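Long-range contacts in pullulanase (Bacillus acidopullulyticus, PDB 2WAN), which hydrolyses the alpha-1,6-glucosidic linkages of pullulan and, as a debranching glycoside hydrolase, probably those at the branch points of starch polysaccharides: residues N737-D742 against M782-G787; V440-I445 against S798-D803; S328-A333 against Q358-G363; R397-N402 against D510-N515. All coordinates share one frame; numbering follows the deposited sequence.

Contact 1: N737-D742 against M782-G787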
loop_
_atom_site.group_PDB
_atom_site.type_symbol
_atom_site.label_atom_id
_atom_site.label_comp_id
_atom_site.label_asym_id
_atom_site.label_seq_id
_atom_site.Cartn_x
_atom_site.Cartn_y
_atom_site.Cartn_z
ATOM N N ASN A 737 -14.522 0.327 8.489
ATOM C CA ASN A 737 -15.046 0.197 9.851
ATOM C C ASN A 737 -16.106 1.283 10.153
ATOM O O ASN A 737 -16.818 1.721 9.245
ATOM C CB ASN A 737 -13.887 0.190 10.859
ATOM C CG ASN A 737 -12.810 -0.827 10.491
ATOM O OD1 ASN A 737 -13.069 -2.035 10.467
ATOM N ND2 ASN A 737 -11.615 -0.342 10.174
ATOM N N MET A 738 -16.213 1.722 11.413
ATOM C CA MET A 738 -17.319 2.589 11.805
ATOM C C MET A 738 -16.952 4.076 11.872
ATOM O O MET A 738 -15.806 4.433 12.134
ATOM C CB MET A 738 -17.885 2.105 13.142
ATOM C CG MET A 738 -18.161 0.607 13.140
ATOM S SD MET A 738 -18.704 0.036 14.764
ATOM C CE MET A 738 -20.283 0.884 14.913
ATOM N N THR A 739 -17.939 4.946 11.651
ATOM C CA THR A 739 -17.701 6.363 11.919
ATOM C C THR A 739 -17.530 6.488 13.441
ATOM O O THR A 739 -17.988 5.611 14.199
ATOM C CB THR A 739 -18.852 7.270 11.465
ATOM O OG1 THR A 739 -19.993 7.092 12.321
ATOM C CG2 THR A 739 -19.236 6.993 10.002
ATOM N N LEU A 740 -16.862 7.542 13.897
ATOM C CA LEU A 740 -16.618 7.663 15.327
ATOM C C LEU A 740 -17.916 7.782 16.107
ATOM O O LEU A 740 -18.024 7.213 17.192
ATOM C CB LEU A 740 -15.652 8.818 15.657
ATOM C CG LEU A 740 -15.096 8.786 17.093
ATOM C CD1 LEU A 740 -14.495 7.413 17.429
ATOM C CD2 LEU A 740 -14.061 9.910 17.348
ATOM N N TRP A 741 -18.906 8.475 15.549
ATOM C CA TRP A 741 -20.190 8.657 16.244
ATOM C C TRP A 741 -20.834 7.288 16.488
ATOM O O TRP A 741 -21.305 6.995 17.599
ATOM C CB TRP A 741 -21.137 9.612 15.467
ATOM C CG TRP A 741 -22.347 10.030 16.290
ATOM C CD1 TRP A 741 -23.660 9.812 15.995
ATOM C CD2 TRP A 741 -22.322 10.710 17.561
ATOM N NE1 TRP A 741 -24.471 10.335 17.001
ATOM C CE2 TRP A 741 -23.668 10.898 17.964
ATOM C CE3 TRP A 741 -21.287 11.197 18.388
ATOM C CZ2 TRP A 741 -24.014 11.534 19.176
ATOM C CZ3 TRP A 741 -21.625 11.831 19.585
ATOM C CH2 TRP A 741 -22.990 11.991 19.969
ATOM N N ASP A 742 -20.813 6.450 15.454
ATOM C CA ASP A 742 -21.375 5.095 15.528
ATOM C C ASP A 742 -20.554 4.211 16.467
ATOM O O ASP A 742 -21.117 3.428 17.243
ATOM C CB ASP A 742 -21.425 4.474 14.135
ATOM C CG ASP A 742 -22.494 5.094 13.247
ATOM O OD1 ASP A 742 -23.209 6.017 13.686
ATOM O OD2 ASP A 742 -22.624 4.644 12.102
ATOM N N MET A 782 -19.357 16.635 11.619
ATOM C CA MET A 782 -20.801 16.748 11.805
ATOM C C MET A 782 -21.451 15.440 12.273
ATOM O O MET A 782 -22.651 15.210 12.039
ATOM C CB MET A 782 -21.467 17.281 10.526
ATOM C CG MET A 782 -21.267 16.393 9.277
ATOM S SD MET A 782 -22.080 17.171 7.856
ATOM C CE MET A 782 -21.525 16.092 6.544
ATOM N N LEU A 783 -20.647 14.591 12.923
ATOM C CA LEU A 783 -21.093 13.320 13.522
ATOM C C LEU A 783 -21.808 12.470 12.480
ATOM O O LEU A 783 -22.890 11.929 12.724
ATOM C CB LEU A 783 -21.963 13.553 14.773
ATOM C CG LEU A 783 -21.418 14.543 15.833
ATOM C CD1 LEU A 783 -22.396 14.611 17.045
ATOM C CD2 LEU A 783 -19.980 14.172 16.319
ATOM N N ARG A 784 -21.208 12.383 11.296
ATOM C CA ARG A 784 -21.769 11.557 10.227
ATOM C C ARG A 784 -22.017 10.140 10.743
ATOM O O ARG A 784 -21.228 9.609 11.521
ATOM C CB ARG A 784 -20.828 11.551 9.019
ATOM C CG ARG A 784 -21.171 10.548 7.925
ATOM C CD ARG A 784 -20.450 10.962 6.655
ATOM N NE ARG A 784 -20.389 9.932 5.618
ATOM C CZ ARG A 784 -19.417 9.033 5.525
ATOM N NH1 ARG A 784 -18.459 9.007 6.444
ATOM N NH2 ARG A 784 -19.405 8.160 4.510
ATOM N N THR A 785 -23.157 9.571 10.360
ATOM C CA THR A 785 -23.556 8.248 10.839
ATOM C C THR A 785 -23.879 7.331 9.658
ATOM O O THR A 785 -24.488 7.769 8.670
ATOM C CB THR A 785 -24.772 8.333 11.824
ATOM O OG1 THR A 785 -25.171 7.011 12.210
ATOM C CG2 THR A 785 -25.956 9.036 11.198
ATOM N N LYS A 786 -23.438 6.075 9.760
ATOM C CA LYS A 786 -23.748 5.032 8.783
ATOM C C LYS A 786 -24.773 4.065 9.369
ATOM O O LYS A 786 -24.939 2.938 8.875
ATOM C CB LYS A 786 -22.482 4.255 8.402
ATOM C CG LYS A 786 -21.450 5.114 7.624
ATOM C CD LYS A 786 -20.146 4.394 7.361
ATOM C CE LYS A 786 -19.159 5.281 6.530
ATOM N NZ LYS A 786 -17.928 4.491 6.206
ATOM N N GLY A 787 -25.451 4.504 10.424
ATOM C CA GLY A 787 -26.412 3.633 11.118
ATOM C C GLY A 787 -25.772 2.382 11.692
ATOM O O GLY A 787 -26.444 1.353 11.855
HETATM O O HOH W 1 -17.204 1.360 6.523
HETATM O O HOH W 2 -16.394 4.525 8.611
HETATM O O HOH W 3 -19.067 10.269 13.058
#
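D742 OD2 accepts the backbone N-H of K786 at 2.9 Å, on its syn side and 25° out of the carboxylate plane. The backbone N of G788 gives it a second bond. The other oxygen, OD1, uses its syn lone pair for the T785 hydroxyl, with OG1 donating over 2.6 Å. T785 OG1 in turn accepts from G787 N, which makes an ST turn. One carboxylate thus holds three donors of this loop. An alanine in place of D742 would probably leave the K786 and G788 amides and the T785 hydroxyl without their acceptor and free the loop to shift.

T739 is the N-cap of helix 740-747. Its OG1, set between the backbone N and the carbonyl carbon (chi1 71°), accepts a weak bond from D742 N and donates to R784 O at 2.9 Å. Its CG2 rests 3.8 Å from K786 CG, along the extended lysine chain. K786 NZ reaches N737 O through a water, 2.9 Å from each, and also bonds S792 OG. On the other flank L783 CD1 lies over one face of the W741 indole, 3.7 Å from the six-membered ring centroid.

The loop after the eighth barrel strand is therefore tied to the first turn of this helix by side-chain oxygens, with apolar contacts at T739 CG2 and the W741 ring beside them.

Contact 2: V440-I445 against S798-D803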
loop_
_atom_site.group_PDB
_atom_site.type_symbol
_atom_site.label_atom_id
_atom_site.label_comp_id
_atom_site.label_asym_id
_atom_site.label_seq_id
_atom_site.Cartn_x
_atom_site.Cartn_y
_atom_site.Cartn_z
ATOM N N VAL A 440 -16.360 10.981 -3.784
ATOM C CA VAL A 440 -16.997 11.973 -4.679
ATOM C C VAL A 440 -18.531 11.908 -4.657
ATOM O O VAL A 440 -19.199 12.966 -4.696
ATOM C CB VAL A 440 -16.469 11.840 -6.134
ATOM C CG1 VAL A 440 -17.193 12.801 -7.078
ATOM C CG2 VAL A 440 -14.936 12.125 -6.175
ATOM N N ARG A 441 -19.106 10.700 -4.615
ATOM C CA ARG A 441 -20.562 10.613 -4.564
ATOM C C ARG A 441 -21.075 11.075 -3.184
ATOM O O ARG A 441 -21.960 11.941 -3.101
ATOM C CB ARG A 441 -21.046 9.205 -4.867
ATOM C CG ARG A 441 -22.571 9.120 -4.955
ATOM C CD ARG A 441 -23.058 7.739 -5.392
ATOM N NE ARG A 441 -24.527 7.673 -5.378
ATOM C CZ ARG A 441 -25.326 8.057 -6.379
ATOM N NH1 ARG A 441 -24.822 8.542 -7.524
ATOM N NH2 ARG A 441 -26.654 7.956 -6.238
ATOM N N ASP A 442 -20.489 10.551 -2.106
ATOM C CA ASP A 442 -20.989 10.888 -0.748
ATOM C C ASP A 442 -21.045 12.386 -0.515
ATOM O O ASP A 442 -21.968 12.904 0.136
ATOM C CB ASP A 442 -20.080 10.355 0.364
ATOM C CG ASP A 442 -19.956 8.859 0.398
ATOM O OD1 ASP A 442 -20.615 8.147 -0.375
ATOM O OD2 ASP A 442 -19.163 8.387 1.242
ATOM N N PHE A 443 -20.031 13.094 -1.013
ATOM C CA PHE A 443 -19.852 14.521 -0.707
ATOM C C PHE A 443 -21.085 15.371 -1.005
ATOM O O PHE A 443 -21.403 16.289 -0.235
ATOM C CB PHE A 443 -18.646 15.052 -1.489
ATOM C CG PHE A 443 -18.200 16.420 -1.059
ATOM C CD1 PHE A 443 -17.730 16.631 0.237
ATOM C CD2 PHE A 443 -18.257 17.504 -1.955
ATOM C CE1 PHE A 443 -17.301 17.900 0.643
ATOM C CE2 PHE A 443 -17.825 18.784 -1.556
ATOM C CZ PHE A 443 -17.370 18.977 -0.251
ATOM N N SER A 444 -21.787 15.058 -2.100
ATOM C CA SER A 444 -22.820 15.976 -2.601
ATOM C C SER A 444 -24.151 15.321 -3.015
ATOM O O SER A 444 -25.074 16.014 -3.429
ATOM C CB SER A 444 -22.242 16.738 -3.808
ATOM O OG SER A 444 -21.955 15.818 -4.859
ATOM N N ILE A 445 -24.265 14.005 -2.894
ATOM C CA ILE A 445 -25.448 13.301 -3.431
ATOM C C ILE A 445 -26.766 13.624 -2.701
ATOM O O ILE A 445 -27.845 13.552 -3.305
ATOM C CB ILE A 445 -25.225 11.770 -3.456
ATOM C CG1 ILE A 445 -26.293 11.038 -4.294
ATOM C CG2 ILE A 445 -25.195 11.183 -2.017
ATOM C CD1 ILE A 445 -26.323 11.416 -5.776
ATOM N N SER A 798 -28.103 6.361 1.587
ATOM C CA SER A 798 -28.707 6.531 2.917
ATOM C C SER A 798 -27.682 6.223 4.009
ATOM O O SER A 798 -27.689 6.834 5.080
ATOM C CB SER A 798 -29.949 5.644 3.095
ATOM O OG SER A 798 -29.593 4.275 3.253
ATOM N N VAL A 799 -26.806 5.263 3.731
ATOM C CA VAL A 799 -25.732 4.882 4.666
ATOM C C VAL A 799 -24.547 5.863 4.585
ATOM O O VAL A 799 -24.127 6.433 5.598
ATOM C CB VAL A 799 -25.267 3.423 4.419
ATOM C CG1 VAL A 799 -24.065 3.059 5.270
ATOM C CG2 VAL A 799 -26.451 2.429 4.693
ATOM N N ASN A 800 -24.045 6.084 3.372
ATOM C CA ASN A 800 -22.766 6.791 3.164
ATOM C C ASN A 800 -22.781 8.294 2.918
ATOM O O ASN A 800 -21.739 8.950 3.045
ATOM C CB ASN A 800 -22.023 6.143 1.981
ATOM C CG ASN A 800 -21.445 4.799 2.329
ATOM O OD1 ASN A 800 -20.559 4.700 3.175
ATOM N ND2 ASN A 800 -21.926 3.750 1.665
ATOM N N GLN A 801 -23.917 8.866 2.536
ATOM C CA GLN A 801 -23.878 10.258 2.073
ATOM C C GLN A 801 -23.482 11.242 3.167
ATOM O O GLN A 801 -23.633 10.951 4.381
ATOM C CB GLN A 801 -25.227 10.673 1.490
ATOM C CG GLN A 801 -26.320 10.930 2.563
ATOM C CD GLN A 801 -27.723 10.799 1.990
ATOM O OE1 GLN A 801 -27.924 11.017 0.797
ATOM N NE2 GLN A 801 -28.703 10.457 2.847
ATOM N N PHE A 802 -22.960 12.394 2.744
ATOM C CA PHE A 802 -22.902 13.559 3.627
ATOM C C PHE A 802 -24.338 14.087 3.768
ATOM O O PHE A 802 -24.914 14.633 2.816
ATOM C CB PHE A 802 -21.972 14.639 3.054
ATOM C CG PHE A 802 -20.501 14.382 3.287
ATOM C CD1 PHE A 802 -19.964 13.092 3.226
ATOM C CD2 PHE A 802 -19.651 15.455 3.535
ATOM C CE1 PHE A 802 -18.580 12.873 3.441
ATOM C CE2 PHE A 802 -18.279 15.251 3.735
ATOM C CZ PHE A 802 -17.747 13.969 3.688
ATOM N N ASP A 803 -24.929 13.877 4.952
ATOM C CA ASP A 803 -26.237 14.400 5.275
ATOM C C ASP A 803 -25.945 15.757 5.904
ATOM O O ASP A 803 -25.530 15.840 7.075
ATOM C CB ASP A 803 -26.954 13.449 6.258
ATOM C CG ASP A 803 -28.198 14.075 6.883
ATOM O OD1 ASP A 803 -28.561 15.204 6.519
ATOM O OD2 ASP A 803 -28.821 13.425 7.749
HETATM O O HOH W 4 -24.291 14.751 0.187
#
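F802 N donates to D442 O over 2.8 Å and is nearly straight at 170°. This bond joins the short helix after the first strand of the (beta/alpha)8 barrel to the segment that follows helix 797-800, beyond the eighth strand. The donor stands above the carbonyl plane. A water donates to the same D442 O and to F802 O, so the carbonyl has two partners.

Next to this bond the two phenyl rings meet in an offset edge-to-face pair. The edge of F443 turns to the face of F802, with centroids 5.6 Å apart and planes at 65°. F443 CA also sits over a face of F802, as a CH-pi contact. On the other flank I445 CG2 presses on Q801 CB at 3.5 Å, the two side chains crossing at about a right angle. The carboxylate of D442 and the amide of N800 lie almost parallel, 5° apart. D442 OD2 and N800 O are both acceptors, only 3.2 Å apart.

The outer shell fixes the polar ends. D442 OD1 takes the Y505 hydroxyl, and N800 OD1 is bonded to S792 OG. F443 O accepts from W804 NE1. R441 forms salt bridges with D797 and D503. The repulsion between the two acceptors is probably eased by R784 NH2, which hydrogen-bonds N800 O and makes a long, weak ion pair with D442 OD2.

Contact 3: S328-A333 against Q358-G363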
loop_
_atom_site.group_PDB
_atom_site.type_symbol
_atom_site.label_atom_id
_atom_site.label_comp_id
_atom_site.label_asym_id
_atom_site.label_seq_id
_atom_site.Cartn_x
_atom_site.Cartn_y
_atom_site.Cartn_z
ATOM N N SER A 328 1.203 7.082 -32.620
ATOM C CA SER A 328 2.067 5.914 -32.434
ATOM C C SER A 328 1.580 5.093 -31.247
ATOM O O SER A 328 1.150 5.658 -30.228
ATOM C CB SER A 328 3.511 6.340 -32.189
ATOM O OG SER A 328 4.018 7.023 -33.328
ATOM N N PHE A 329 1.673 3.772 -31.391
ATOM C CA PHE A 329 1.188 2.821 -30.392
ATOM C C PHE A 329 2.357 1.942 -29.994
ATOM O O PHE A 329 3.213 1.612 -30.827
ATOM C CB PHE A 329 0.063 1.954 -30.954
ATOM C CG PHE A 329 -1.124 2.743 -31.455
ATOM C CD1 PHE A 329 -1.111 3.340 -32.720
ATOM C CD2 PHE A 329 -2.266 2.881 -30.656
ATOM C CE1 PHE A 329 -2.218 4.063 -33.181
ATOM C CE2 PHE A 329 -3.383 3.593 -31.109
ATOM C CZ PHE A 329 -3.354 4.190 -32.381
ATOM N N ARG A 330 2.410 1.584 -28.713
ATOM C CA ARG A 330 3.424 0.648 -28.230
ATOM C C ARG A 330 2.894 -0.121 -27.040
ATOM O O ARG A 330 2.290 0.468 -26.130
ATOM C CB ARG A 330 4.742 1.343 -27.861
ATOM C CG ARG A 330 5.896 0.322 -27.669
ATOM C CD ARG A 330 7.207 0.965 -27.250
ATOM N NE ARG A 330 7.820 1.780 -28.307
ATOM C CZ ARG A 330 8.732 1.336 -29.173
ATOM N NH1 ARG A 330 9.139 0.074 -29.136
ATOM N NH2 ARG A 330 9.238 2.159 -30.080
ATOM N N VAL A 331 3.089 -1.441 -27.078
ATOM C CA VAL A 331 2.613 -2.345 -26.019
ATOM C C VAL A 331 3.687 -3.389 -25.714
ATOM O O VAL A 331 4.378 -3.866 -26.630
ATOM C CB VAL A 331 1.258 -3.034 -26.407
ATOM C CG1 VAL A 331 1.416 -3.941 -27.654
ATOM C CG2 VAL A 331 0.668 -3.819 -25.226
ATOM N N TRP A 332 3.840 -3.731 -24.431
ATOM C CA TRP A 332 4.792 -4.756 -24.007
ATOM C C TRP A 332 4.116 -6.124 -23.987
ATOM O O TRP A 332 3.188 -6.354 -23.213
ATOM C CB TRP A 332 5.354 -4.410 -22.617
ATOM C CG TRP A 332 6.509 -5.292 -22.178
ATOM C CD1 TRP A 332 7.759 -5.360 -22.737
ATOM C CD2 TRP A 332 6.505 -6.209 -21.081
ATOM N NE1 TRP A 332 8.536 -6.280 -22.049
ATOM C CE2 TRP A 332 7.789 -6.809 -21.027
ATOM C CE3 TRP A 332 5.543 -6.573 -20.123
ATOM C CZ2 TRP A 332 8.130 -7.764 -20.054
ATOM C CZ3 TRP A 332 5.879 -7.525 -19.165
ATOM C CH2 TRP A 332 7.164 -8.109 -19.139
ATOM N N ALA A 333 4.560 -7.025 -24.863
ATOM C CA ALA A 333 3.959 -8.359 -24.952
ATOM C C ALA A 333 5.035 -9.372 -25.362
ATOM O O ALA A 333 5.019 -9.889 -26.491
ATOM C CB ALA A 333 2.798 -8.370 -25.936
ATOM N N GLN A 358 4.546 -4.219 -35.288
ATOM C CA GLN A 358 5.913 -4.658 -35.557
ATOM C C GLN A 358 6.619 -5.001 -34.261
ATOM O O GLN A 358 6.623 -4.198 -33.329
ATOM C CB GLN A 358 6.705 -3.556 -36.266
ATOM C CG GLN A 358 6.038 -2.940 -37.486
ATOM C CD GLN A 358 6.670 -1.610 -37.897
ATOM O OE1 GLN A 358 7.869 -1.374 -37.686
ATOM N NE2 GLN A 358 5.863 -0.737 -38.496
ATOM N N LYS A 359 7.220 -6.187 -34.210
ATOM C CA LYS A 359 8.121 -6.547 -33.111
ATOM C C LYS A 359 9.218 -5.495 -32.963
ATOM O O LYS A 359 9.891 -5.143 -33.937
ATOM C CB LYS A 359 8.752 -7.922 -33.347
ATOM C CG LYS A 359 8.058 -9.053 -32.634
ATOM C CD LYS A 359 8.708 -10.418 -32.929
ATOM C CE LYS A 359 7.928 -11.563 -32.272
ATOM N NZ LYS A 359 8.333 -12.910 -32.763
ATOM N N SER A 360 9.385 -4.990 -31.744
ATOM C CA SER A 360 10.353 -3.939 -31.455
ATOM C C SER A 360 11.172 -4.263 -30.187
ATOM O O SER A 360 11.241 -5.420 -29.783
ATOM C CB SER A 360 9.634 -2.588 -31.340
ATOM O OG SER A 360 10.553 -1.513 -31.266
ATOM N N ASP A 361 11.771 -3.246 -29.573
ATOM C CA ASP A 361 12.697 -3.414 -28.434
ATOM C C ASP A 361 12.116 -4.159 -27.224
ATOM O O ASP A 361 11.027 -3.838 -26.741
ATOM C CB ASP A 361 13.182 -2.049 -27.931
ATOM C CG ASP A 361 13.986 -1.271 -28.964
ATOM O OD1 ASP A 361 14.439 -1.855 -29.970
ATOM O OD2 ASP A 361 14.162 -0.049 -28.749
ATOM N N ASN A 362 12.859 -5.141 -26.726
ATOM C CA ASN A 362 12.617 -5.687 -25.386
ATOM C C ASN A 362 11.195 -6.201 -25.179
ATOM O O ASN A 362 10.566 -5.942 -24.143
ATOM C CB ASN A 362 12.999 -4.648 -24.316
ATOM C CG ASN A 362 14.376 -4.042 -24.569
ATOM O OD1 ASN A 362 14.523 -2.831 -24.717
ATOM N ND2 ASN A 362 15.392 -4.901 -24.645
ATOM N N GLY A 363 10.691 -6.929 -26.168
ATOM C CA GLY A 363 9.395 -7.571 -26.053
ATOM C C GLY A 363 8.214 -6.683 -26.399
ATOM O O GLY A 363 7.065 -7.127 -26.303
#
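The W332 indole meets N362 O at its edge, in the ring plane. NE1 gives that oxygen a weak bond of 2.9 Å, bent to 125°, and CD1 lies 3.2 Å from it. NE1 has a second weak acceptor in Y311 O, and the Y572 ring meets the indole at about 55°. The R330 guanidinium is also used at its edge. Its NH1 donates nearly in plane to S360 OG at 3.0 Å. A bend at chi3 (-69°) turns the otherwise extended chain to this hydroxyl.

Both segments belong to the beta-sandwich carbohydrate-binding module 48. Strand 364-370 pairs with both 326-332 and 353-359. The segments therefore touch around the turn that leads into that strand, through side chains and one backbone bond. That bond runs from A333 N to G363 O at 2.9 Å. G363 lies close to the indole, where a CB would come 3.2 Å from W332 NE1.

R330 NE forms a salt bridge with D317, and NH1 also bonds T364 OG1. A leucine in place of R330 would probably leave the D317 carboxylate without its mate and the S360 hydroxyl without its donor. D361 OD2, of opposite charge, stays 5.0 Å from R330 NH1.

Contact 4: R397-N402 against D510-N515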
loop_
_atom_site.group_PDB
_atom_site.type_symbol
_atom_site.label_atom_id
_atom_site.label_comp_id
_atom_site.label_asym_id
_atom_site.label_seq_id
_atom_site.Cartn_x
_atom_site.Cartn_y
_atom_site.Cartn_z
ATOM N N ARG A 397 -5.743 6.563 -21.933
ATOM C CA ARG A 397 -6.090 7.733 -21.132
ATOM C C ARG A 397 -7.576 8.059 -21.140
ATOM O O ARG A 397 -8.014 8.932 -20.385
ATOM C CB ARG A 397 -5.332 8.981 -21.604
ATOM C CG ARG A 397 -3.830 8.814 -21.812
ATOM C CD ARG A 397 -3.129 8.080 -20.655
ATOM N NE ARG A 397 -1.681 8.323 -20.714
ATOM C CZ ARG A 397 -0.787 7.715 -19.940
ATOM N NH1 ARG A 397 -1.166 6.801 -19.058
ATOM N NH2 ARG A 397 0.500 8.028 -20.040
ATOM N N ALA A 398 -8.327 7.402 -22.026
ATOM C CA ALA A 398 -9.780 7.556 -22.154
ATOM C C ALA A 398 -10.323 6.243 -22.754
ATOM O O ALA A 398 -9.536 5.409 -23.242
ATOM C CB ALA A 398 -10.114 8.749 -23.044
ATOM N N ILE A 399 -11.636 6.055 -22.660
ATOM C CA ILE A 399 -12.288 4.790 -23.026
ATOM C C ILE A 399 -13.668 4.986 -23.667
ATOM O O ILE A 399 -14.276 6.053 -23.562
ATOM C CB ILE A 399 -12.479 3.872 -21.779
ATOM C CG1 ILE A 399 -13.148 4.660 -20.636
ATOM C CG2 ILE A 399 -11.155 3.220 -21.355
ATOM C CD1 ILE A 399 -13.628 3.776 -19.418
ATOM N N SER A 400 -14.170 3.940 -24.323
ATOM C CA SER A 400 -15.585 3.883 -24.631
ATOM C C SER A 400 -16.312 3.676 -23.305
ATOM O O SER A 400 -15.670 3.323 -22.299
ATOM C CB SER A 400 -15.867 2.702 -25.558
ATOM O OG SER A 400 -15.489 1.494 -24.926
ATOM N N VAL A 401 -17.633 3.869 -23.310
ATOM C CA VAL A 401 -18.459 3.581 -22.125
ATOM C C VAL A 401 -18.182 2.144 -21.685
ATOM O O VAL A 401 -18.184 1.221 -22.525
ATOM C CB VAL A 401 -19.968 3.790 -22.418
ATOM C CG1 VAL A 401 -20.827 3.473 -21.180
ATOM C CG2 VAL A 401 -20.220 5.228 -22.841
ATOM N N ASN A 402 -17.913 1.957 -20.386
ATOM C CA ASN A 402 -17.606 0.625 -19.814
ATOM C C ASN A 402 -16.311 -0.031 -20.299
ATOM O O ASN A 402 -16.081 -1.242 -20.084
ATOM C CB ASN A 402 -18.785 -0.348 -19.976
ATOM C CG ASN A 402 -19.942 -0.040 -19.032
ATOM O OD1 ASN A 402 -21.120 -0.242 -19.382
ATOM N ND2 ASN A 402 -19.619 0.417 -17.830
ATOM N N ASP A 510 -11.936 -1.802 -6.810
ATOM C CA ASP A 510 -11.782 -2.827 -7.870
ATOM C C ASP A 510 -11.309 -2.197 -9.205
ATOM O O ASP A 510 -12.051 -2.175 -10.201
ATOM C CB ASP A 510 -13.070 -3.656 -8.025
ATOM C CG ASP A 510 -14.277 -2.829 -8.435
ATOM O OD1 ASP A 510 -14.463 -1.694 -7.946
ATOM O OD2 ASP A 510 -15.073 -3.348 -9.246
ATOM N N PRO A 511 -10.063 -1.677 -9.229
ATOM C CA PRO A 511 -9.615 -0.924 -10.412
ATOM C C PRO A 511 -9.542 -1.755 -11.699
ATOM O O PRO A 511 -9.246 -2.964 -11.672
ATOM C CB PRO A 511 -8.219 -0.443 -10.013
ATOM C CG PRO A 511 -7.767 -1.428 -8.985
ATOM C CD PRO A 511 -8.987 -1.804 -8.223
ATOM N N ARG A 512 -9.814 -1.094 -12.813
ATOM C CA ARG A 512 -9.755 -1.728 -14.129
ATOM C C ARG A 512 -8.894 -0.931 -15.104
ATOM O O ARG A 512 -8.082 -1.520 -15.835
ATOM C CB ARG A 512 -11.164 -1.886 -14.715
ATOM C CG ARG A 512 -11.237 -2.632 -16.088
ATOM C CD ARG A 512 -12.698 -2.741 -16.547
ATOM N NE ARG A 512 -13.217 -1.412 -16.874
ATOM C CZ ARG A 512 -14.472 -1.016 -16.732
ATOM N NH1 ARG A 512 -15.407 -1.847 -16.282
ATOM N NH2 ARG A 512 -14.797 0.224 -17.057
ATOM N N ASN A 513 -9.104 0.385 -15.155
ATOM C CA ASN A 513 -8.324 1.256 -16.076
ATOM C C ASN A 513 -7.612 2.339 -15.259
ATOM O O ASN A 513 -8.181 3.386 -14.938
ATOM C CB ASN A 513 -9.201 1.867 -17.193
ATOM C CG ASN A 513 -10.059 0.815 -17.897
ATOM O OD1 ASN A 513 -9.624 0.142 -18.857
ATOM N ND2 ASN A 513 -11.264 0.652 -17.411
ATOM N N TYR A 514 -6.364 2.060 -14.904
ATOM C CA TYR A 514 -5.655 2.882 -13.915
ATOM C C TYR A 514 -5.427 4.335 -14.309
ATOM O O TYR A 514 -5.243 5.188 -13.434
ATOM C CB TYR A 514 -4.317 2.249 -13.542
ATOM C CG TYR A 514 -4.429 1.019 -12.657
ATOM C CD1 TYR A 514 -4.634 1.142 -11.276
ATOM C CD2 TYR A 514 -4.308 -0.258 -13.201
ATOM C CE1 TYR A 514 -4.721 0.025 -10.461
ATOM C CE2 TYR A 514 -4.405 -1.391 -12.388
ATOM C CZ TYR A 514 -4.610 -1.227 -11.013
ATOM O OH TYR A 514 -4.703 -2.323 -10.187
ATOM N N ASN A 515 -5.421 4.621 -15.612
ATOM C CA ASN A 515 -5.052 5.957 -16.090
ATOM C C ASN A 515 -6.219 6.754 -16.659
ATOM O O ASN A 515 -6.029 7.721 -17.410
ATOM C CB ASN A 515 -3.914 5.813 -17.098
ATOM C CG ASN A 515 -2.732 5.147 -16.468
ATOM O OD1 ASN A 515 -2.191 5.667 -15.485
ATOM N ND2 ASN A 515 -2.363 3.969 -16.963
HETATM O O HOH W 5 -6.676 10.029 -18.350
#
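R512 carries its guanidinium to the backbone carbonyl of N402. From CB, which points toward the 397-402 loop, the chain runs out with CG anti to the backbone N (chi1 -176°). It then bends at chi3. CZ comes 3.7 Å from N402 O, and NH2 lies 3.6 Å from N402 C. The oxygen sits over one face of the guanidinium and meets the flat group without a hydrogen bond. I399 CD1 approaches NH2 at the edge of the group. NH2 forms a salt bridge with E493, and NH1 bonds N495 OD1.

At the other end R397 and N515 run alongside each other in the same direction, with guanidinium and amide planes 81° apart. R397 NH1 is 3.4 Å from N515 CG. N515 OD1 is bonded to S606 OG, and ND2 donates to P394 O. A water donates to R397 O at 2.7 Å and to N515 O at 2.6 Å.

The 397-402 loop links strands 388-391 and 406-407 of the module 48 sheet. The contact thus probably ties that module to the catalytic domain. The loop packs on the end of the two-stranded 492-494/511-513 sheet, and N515 also leans on helix 597-614.

How the contacts relate
Contacts 1 and 2 lie on the catalytic barrel, with centres 13 Å apart. They share the excursion after the eighth strand: 782-787 packs on the chain leaving strand seven, 798-803 on the helix after strand one. They touch through R784, and M782 CE packs on F802. Contact 3 sits in the module 48 sheet, about 50 Å from contact 1, centre to centre. Contact 4 comes between, 21 Å from contact 3 and 23 Å from contact 2, and joins a loop of that sheet to the barrel domain. Contact 3 closes first. Contacts 4 and 2 then interleave, and contact 1 falls within the span of contact 2. Contacts 1 and 2 thus draw distant sequence together around the barrel.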